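Local coordinates for protein fusion DH (Streptomyces sp. MJ635-86F5, PDB 6K97) that probably serves as a polyketide synthase dehydratase in cremimycin biosynthesis, with its split halves joined by engineering into one double hot dog chain, at residues T51-A55 with L56-P60; E246-H249 with V250-A253. All blocks are in the same frame, centred on the assembly; numbering follows the deposited sequence.

Interaction 1: T51-A55 with L56-P60; sequences TGRLA and LREHP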
ATOM      1  N   THR A  51       4.135   5.164   0.399  1.00 35.39           N
ATOM      2  CA  THR A  51       5.157   4.591   1.287  1.00 36.72           C
ATOM      3  C   THR A  51       6.540   5.087   0.941  1.00 38.90           C
ATOM      4  O   THR A  51       6.813   5.463  -0.210  1.00 37.55           O
ATOM      5  CB  THR A  51       5.199   3.038   1.249  1.00 37.62           C
ATOM      6  OG1 THR A  51       5.809   2.575   0.021  1.00 39.47           O
ATOM      7  CG2 THR A  51       3.802   2.456   1.348  1.00 37.76           C
ATOM      8  N   GLY A  52       7.414   5.074   1.940  1.00 41.13           N
ATOM      9  CA  GLY A  52       8.819   5.401   1.721  1.00 42.83           C
ATOM     10  C   GLY A  52       9.661   4.972   2.886  1.00 45.24           C
ATOM     11  O   GLY A  52       9.154   4.660   3.969  1.00 44.60           O
ATOM     12  N   ARG A  53      10.962   4.955   2.652  1.00 52.14           N
ATOM     13  CA  ARG A  53      11.940   4.622   3.679  1.00 55.81           C
ATOM     14  C   ARG A  53      12.504   5.936   4.181  1.00 52.68           C
ATOM     15  O   ARG A  53      12.866   6.803   3.384  1.00 47.67           O
ATOM     16  CB  ARG A  53      13.071   3.764   3.093  1.00 61.64           C
ATOM     17  CG  ARG A  53      14.088   3.300   4.130  1.00 73.70           C
ATOM     18  CD  ARG A  53      15.127   2.359   3.528  1.00 83.05           C
ATOM     19  NE  ARG A  53      16.026   1.851   4.566  1.00 89.89           N
ATOM     20  CZ  ARG A  53      17.184   2.420   4.927  1.00 99.41           C
ATOM     21  NH1 ARG A  53      17.629   3.525   4.323  1.00111.14           N
ATOM     22  NH2 ARG A  53      17.918   1.881   5.892  1.00 90.51           N
ATOM     23  N   LEU A  54      12.593   6.082   5.499  1.00 48.29           N
ATOM     24  CA  LEU A  54      13.165   7.276   6.081  1.00 47.65           C
ATOM     25  C   LEU A  54      14.375   7.019   6.991  1.00 48.55           C
ATOM     26  O   LEU A  54      14.257   6.506   8.111  1.00 48.12           O
ATOM     27  CB  LEU A  54      12.086   8.002   6.828  1.00 51.22           C
ATOM     28  CG  LEU A  54      12.420   9.428   7.219  1.00 52.33           C
ATOM     29  CD1 LEU A  54      13.077  10.212   6.102  1.00 49.96           C
ATOM     30  CD2 LEU A  54      11.110  10.059   7.612  1.00 56.36           C
ATOM     31  N   ALA A  55      15.553   7.385   6.483  1.00 47.02           N
ATOM     32  CA  ALA A  55      16.816   7.175   7.178  1.00 45.62           C
ATOM     33  C   ALA A  55      17.648   8.448   7.200  1.00 43.15           C
ATOM     34  O   ALA A  55      17.871   9.075   6.208  1.00 44.93           O
ATOM     35  CB  ALA A  55      17.605   6.055   6.516  1.00 45.97           C
ATOM     36  N   LEU A  56      18.153   8.808   8.353  1.00 46.97           N
ATOM     37  CA  LEU A  56      18.919  10.030   8.470  1.00 49.34           C
ATOM     38  C   LEU A  56      20.121  10.011   7.530  1.00 54.68           C
ATOM     39  O   LEU A  56      20.488  11.040   7.004  1.00 60.47           O
ATOM     40  CB  LEU A  56      19.322  10.232   9.917  1.00 48.23           C
ATOM     41  CG  LEU A  56      19.768  11.628  10.311  1.00 48.63           C
ATOM     42  CD1 LEU A  56      18.767  12.672   9.946  1.00 47.22           C
ATOM     43  CD2 LEU A  56      20.079  11.662  11.800  1.00 48.05           C
ATOM     44  N   ARG A  57      20.707   8.841   7.295  1.00 59.72           N
ATOM     45  CA  ARG A  57      21.883   8.726   6.440  1.00 59.51           C
ATOM     46  C   ARG A  57      21.574   9.086   5.013  1.00 60.64           C
ATOM     47  O   ARG A  57      22.441   9.608   4.327  1.00 64.25           O
ATOM     48  CB  ARG A  57      22.445   7.305   6.484  1.00 67.16           C
ATOM     49  CG  ARG A  57      22.965   6.913   7.860  1.00 74.79           C
ATOM     50  CD  ARG A  57      23.491   5.480   7.904  1.00 81.65           C
ATOM     51  NE  ARG A  57      24.907   5.406   7.540  1.00 89.95           N
ATOM     52  CZ  ARG A  57      25.935   5.359   8.394  1.00 91.68           C
ATOM     53  NH1 ARG A  57      25.757   5.367   9.719  1.00 88.49           N
ATOM     54  NH2 ARG A  57      27.174   5.302   7.905  1.00 94.12           N
ATOM     55  N   GLU A  58      20.364   8.792   4.529  1.00 60.65           N
ATOM     56  CA  GLU A  58      19.983   9.225   3.185  1.00 60.03           C
ATOM     57  C   GLU A  58      19.518  10.677   3.151  1.00 57.89           C
ATOM     58  O   GLU A  58      19.341  11.213   2.081  1.00 59.78           O
ATOM     59  CB  GLU A  58      18.875   8.344   2.595  1.00 66.28           C
ATOM     60  CG  GLU A  58      19.183   6.852   2.427  1.00 74.67           C
ATOM     61  CD  GLU A  58      17.918   6.033   2.195  1.00 80.48           C
ATOM     62  OE1 GLU A  58      16.804   6.589   2.280  1.00 91.06           O
ATOM     63  OE2 GLU A  58      18.012   4.821   1.947  1.00 95.41           O
ATOM     64  N   HIS A  59      19.244  11.293   4.300  1.00 57.45           N
ATOM     65  CA  HIS A  59      18.659  12.641   4.333  1.00 56.86           C
ATOM     66  C   HIS A  59      19.362  13.495   5.374  1.00 53.89           C
ATOM     67  O   HIS A  59      18.739  13.958   6.322  1.00 50.14           O
ATOM     68  CB  HIS A  59      17.147  12.605   4.643  1.00 53.84           C
ATOM     69  CG  HIS A  59      16.288  12.167   3.499  1.00 56.11           C
ATOM     70  ND1 HIS A  59      15.614  10.962   3.495  1.00 61.10           N
ATOM     71  CD2 HIS A  59      15.964  12.782   2.334  1.00 56.12           C
ATOM     72  CE1 HIS A  59      14.922  10.847   2.371  1.00 61.42           C
ATOM     73  NE2 HIS A  59      15.114  11.941   1.653  1.00 59.42           N
ATOM     74  N   PRO A  60      20.659  13.748   5.180  1.00 55.41           N
ATOM     75  CA  PRO A  60      21.396  14.420   6.262  1.00 57.48           C
ATOM     76  C   PRO A  60      20.907  15.834   6.589  1.00 53.37           C
ATOM     77  O   PRO A  60      21.114  16.310   7.695  1.00 58.38           O
ATOM     78  CB  PRO A  60      22.854  14.446   5.753  1.00 57.16           C
ATOM     79  CG  PRO A  60      22.888  13.582   4.535  1.00 53.09           C
ATOM     80  CD  PRO A  60      21.502  13.498   3.996  1.00 54.62           C
TER
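Ala55 turns its carbonyl oxygen onto the amides of Glu58 and His59 as the chain leaves strand 48-55, and the helical phi/psi values of 56-58 wind it through two overlapping beta turns. This reversal belongs to the first hot dog of the double hot dog fold, in the N-terminal part of the fusion, and leads toward the segment that, as in related dehydratases, probably carries the catalytic-histidine motif. Its backbone bonds are modest: Glu58 N lies 3.0 Å from Ala55 O and His59 N 3.2 Å from the same atom, both weak, with bent N-H directions. His59 N is also 3.0 Å from Leu56 O, which closes the second turn.

The turn brings Glu58 back beside the strand, where its side chain crosses that of Arg53 at about a right angle. Arg53 has CG anti to the backbone N (chi1 -176°) and stays extended as far as NE, which carries the guanidinium alongside Ala55 CB to the Glu58 carboxylate. NH1 approaches Glu58 OE2 to 2.7 Å in a salt bridge, but the N-H...O angle of 121° makes the hydrogen bond weak. Glu58 CD sits in the guanidinium plane, at its edge, although the carboxylate itself is rotated 56° from that plane. Arg53 NE forms a second salt bridge, with Glu135, and the arginine also packs on Gly26 of the second subunit. A leucine in place of Arg53 would probably leave the carboxylates of Glu58 and Glu135 without this shared positive partner.

On the buried side, Leu54 packs against Leu113 of strand 110-117 and against Leu105. His59 NE2 is hydrogen-bonded to Pro35 O, which fixes one edge of the imidazole; near its ND1 lies Leu54 CD1, 3.7 Å away.

Interaction 2: E246-H249 with V250-A253; sequences EAFH and VHPA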
ATOM      1  N   GLU A 246      12.753  23.071  -5.505  1.00 33.16           N
ATOM      2  CA  GLU A 246      12.003  22.751  -6.722  1.00 33.74           C
ATOM      3  C   GLU A 246      11.459  21.304  -6.749  1.00 33.65           C
ATOM      4  O   GLU A 246      10.505  20.975  -7.508  1.00 36.70           O
ATOM      5  CB  GLU A 246      12.876  23.052  -7.968  1.00 34.57           C
ATOM      6  CG  GLU A 246      13.214  24.537  -8.159  1.00 34.41           C
ATOM      7  CD  GLU A 246      14.337  25.062  -7.260  1.00 35.00           C
ATOM      8  OE1 GLU A 246      14.848  24.307  -6.393  1.00 38.80           O
ATOM      9  OE2 GLU A 246      14.665  26.248  -7.311  1.00 34.05           O
ATOM     10  N   ALA A 247      12.034  20.419  -5.953  1.00 31.92           N
ATOM     11  CA  ALA A 247      11.577  19.038  -5.919  1.00 31.82           C
ATOM     12  C   ALA A 247      10.424  18.786  -4.938  1.00 31.43           C
ATOM     13  O   ALA A 247       9.889  17.680  -4.898  1.00 30.25           O
ATOM     14  CB  ALA A 247      12.743  18.119  -5.570  1.00 34.47           C
ATOM     15  N   PHE A 248      10.059  19.790  -4.137  1.00 30.24           N
ATOM     16  CA  PHE A 248       9.001  19.616  -3.170  1.00 30.28           C
ATOM     17  C   PHE A 248       7.782  20.460  -3.456  1.00 30.39           C
ATOM     18  O   PHE A 248       7.849  21.532  -4.124  1.00 30.96           O
ATOM     19  CB  PHE A 248       9.477  20.111  -1.811  1.00 32.28           C
ATOM     20  CG  PHE A 248      10.536  19.279  -1.142  1.00 31.49           C
ATOM     21  CD1 PHE A 248      10.186  18.291  -0.287  1.00 32.42           C
ATOM     22  CD2 PHE A 248      11.851  19.620  -1.246  1.00 34.88           C
ATOM     23  CE1 PHE A 248      11.130  17.575   0.407  1.00 34.46           C
ATOM     24  CE2 PHE A 248      12.842  18.906  -0.559  1.00 36.36           C
ATOM     25  CZ  PHE A 248      12.468  17.878   0.276  1.00 36.52           C
ATOM     26  N   HIS A 249       6.665  20.077  -2.846  1.00 30.86           N
ATOM     27  CA  HIS A 249       5.498  20.977  -2.878  1.00 32.53           C
ATOM     28  C   HIS A 249       5.889  22.271  -2.200  1.00 32.93           C
ATOM     29  O   HIS A 249       5.870  23.295  -2.853  1.00 33.90           O
ATOM     30  CB  HIS A 249       4.258  20.323  -2.335  1.00 29.81           C
ATOM     31  CG  HIS A 249       3.884  19.132  -3.154  1.00 33.33           C
ATOM     32  ND1 HIS A 249       3.329  19.252  -4.408  1.00 34.16           N
ATOM     33  CD2 HIS A 249       4.111  17.812  -2.970  1.00 31.77           C
ATOM     34  CE1 HIS A 249       3.119  18.053  -4.903  1.00 33.03           C
ATOM     35  NE2 HIS A 249       3.625  17.168  -4.069  1.00 31.67           N
ATOM     36  N   VAL A 250       6.296  22.177  -0.935  1.00 32.40           N
ATOM     37  CA  VAL A 250       6.983  23.260  -0.239  1.00 32.48           C
ATOM     38  C   VAL A 250       8.068  22.697   0.718  1.00 30.32           C
ATOM     39  O   VAL A 250       7.777  22.021   1.646  1.00 30.21           O
ATOM     40  CB  VAL A 250       6.014  24.107   0.599  1.00 33.75           C
ATOM     41  CG1 VAL A 250       6.751  25.316   1.118  1.00 34.40           C
ATOM     42  CG2 VAL A 250       4.815  24.550  -0.205  1.00 35.52           C
ATOM     43  N   HIS A 251       9.311  23.033   0.450  1.00 32.74           N
ATOM     44  CA  HIS A 251      10.456  22.522   1.118  1.00 32.06           C
ATOM     45  C   HIS A 251      10.171  22.756   2.594  1.00 30.54           C
ATOM     46  O   HIS A 251       9.930  23.870   3.003  1.00 27.51           O
ATOM     47  CB  HIS A 251      11.741  23.259   0.634  1.00 33.11           C
ATOM     48  CG  HIS A 251      13.035  22.567   1.009  1.00 33.99           C
ATOM     49  ND1 HIS A 251      13.399  22.320   2.310  1.00 33.22           N
ATOM     50  CD2 HIS A 251      14.054  22.090   0.253  1.00 35.51           C
ATOM     51  CE1 HIS A 251      14.576  21.722   2.344  1.00 33.91           C
ATOM     52  NE2 HIS A 251      14.997  21.570   1.107  1.00 34.97           N
ATOM     53  N   PRO A 252      10.205  21.687   3.390  1.00 28.29           N
ATOM     54  CA  PRO A 252       9.927  21.806   4.798  1.00 29.95           C
ATOM     55  C   PRO A 252      10.789  22.831   5.555  1.00 31.99           C
ATOM     56  O   PRO A 252      10.277  23.476   6.444  1.00 31.71           O
ATOM     57  CB  PRO A 252      10.209  20.412   5.302  1.00 30.62           C
ATOM     58  CG  PRO A 252       9.849  19.523   4.152  1.00 28.76           C
ATOM     59  CD  PRO A 252      10.272  20.292   2.949  1.00 28.86           C
ATOM     60  N   ALA A 253      12.058  23.003   5.179  1.00 33.61           N
ATOM     61  CA  ALA A 253      12.926  24.065   5.767  1.00 36.90           C
ATOM     62  C   ALA A 253      12.436  25.495   5.451  1.00 35.52           C
ATOM     63  O   ALA A 253      12.532  26.407   6.283  1.00 33.86           O
ATOM     64  CB  ALA A 253      14.366  23.902   5.294  1.00 38.40           C
TER
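Phe248 meets both His251 and Pro252 across a tight bend that delivers the chain into helix 252-266, in what is predicted to be the C-terminal hot dog. The aromatic contact is between Phe248 and His251. Their ring centroids are 4.7 Å apart with planes at 55°, an oblique aromatic pairing. Phe248 CE2 comes over one face of the imidazole, 3.5 Å from His251 CD2. Phe248 has CG anti to its carbonyl carbon (chi1 -70°), which turns the ring toward the residues three and four positions on.

The second kind is CH-pi. Pro252 CD stands over a face of the Phe248 ring, 4.0 Å from the centroid and 19° off the normal, displaced toward the rim. Its distance of 3.8 Å from Phe248 CD1 is an ordinary apolar one.

The polar element is an N-cap. His251 ND1 accepts from Ala253 N at 3.2 Å, with the donor almost in the imidazole plane, and so satisfies an amide of the first helical turn. Since NE2 of His251 has weak hydrogen bonds to Pro243 O and Ser242 OG, and Trp61 meets the ring edge-to-face, the capping imidazole is held from several directions. The capping bond marks the start of helix 252-266, which in related dehydratases carries the catalytic aspartate.

The bend rests on helix 75-88 of the N-terminal part: the amides of His249 and Val250 donate to different carboxylate oxygens of Glu80, OE2 and OE1 respectively, and His249 NE2 is hydrogen-bonded to His84 ND1. His249 ND1 reaches Ser287 OG, between strands 273-284 and 291-298, while Pro252 O accepts from Thr76 OG1 at the start of helix 75-88.

The two contacts are both local chain reversals at the end of a regular element, 16 Å apart between centres and about 7 Å at their nearest atoms, without touching. Interaction 1 leaves a strand and is partly buried, with two of its seven touching residues exposed; its main side-chain link is ionic, near the subunit interface. Interaction 2 enters a helix and is a buried contact, four of its five touching residues being buried, and it relies on ring packing and an imidazole cap. They lie in different parts of the engineered fusion, yet Trp61 and Pro35 are neighbours of both.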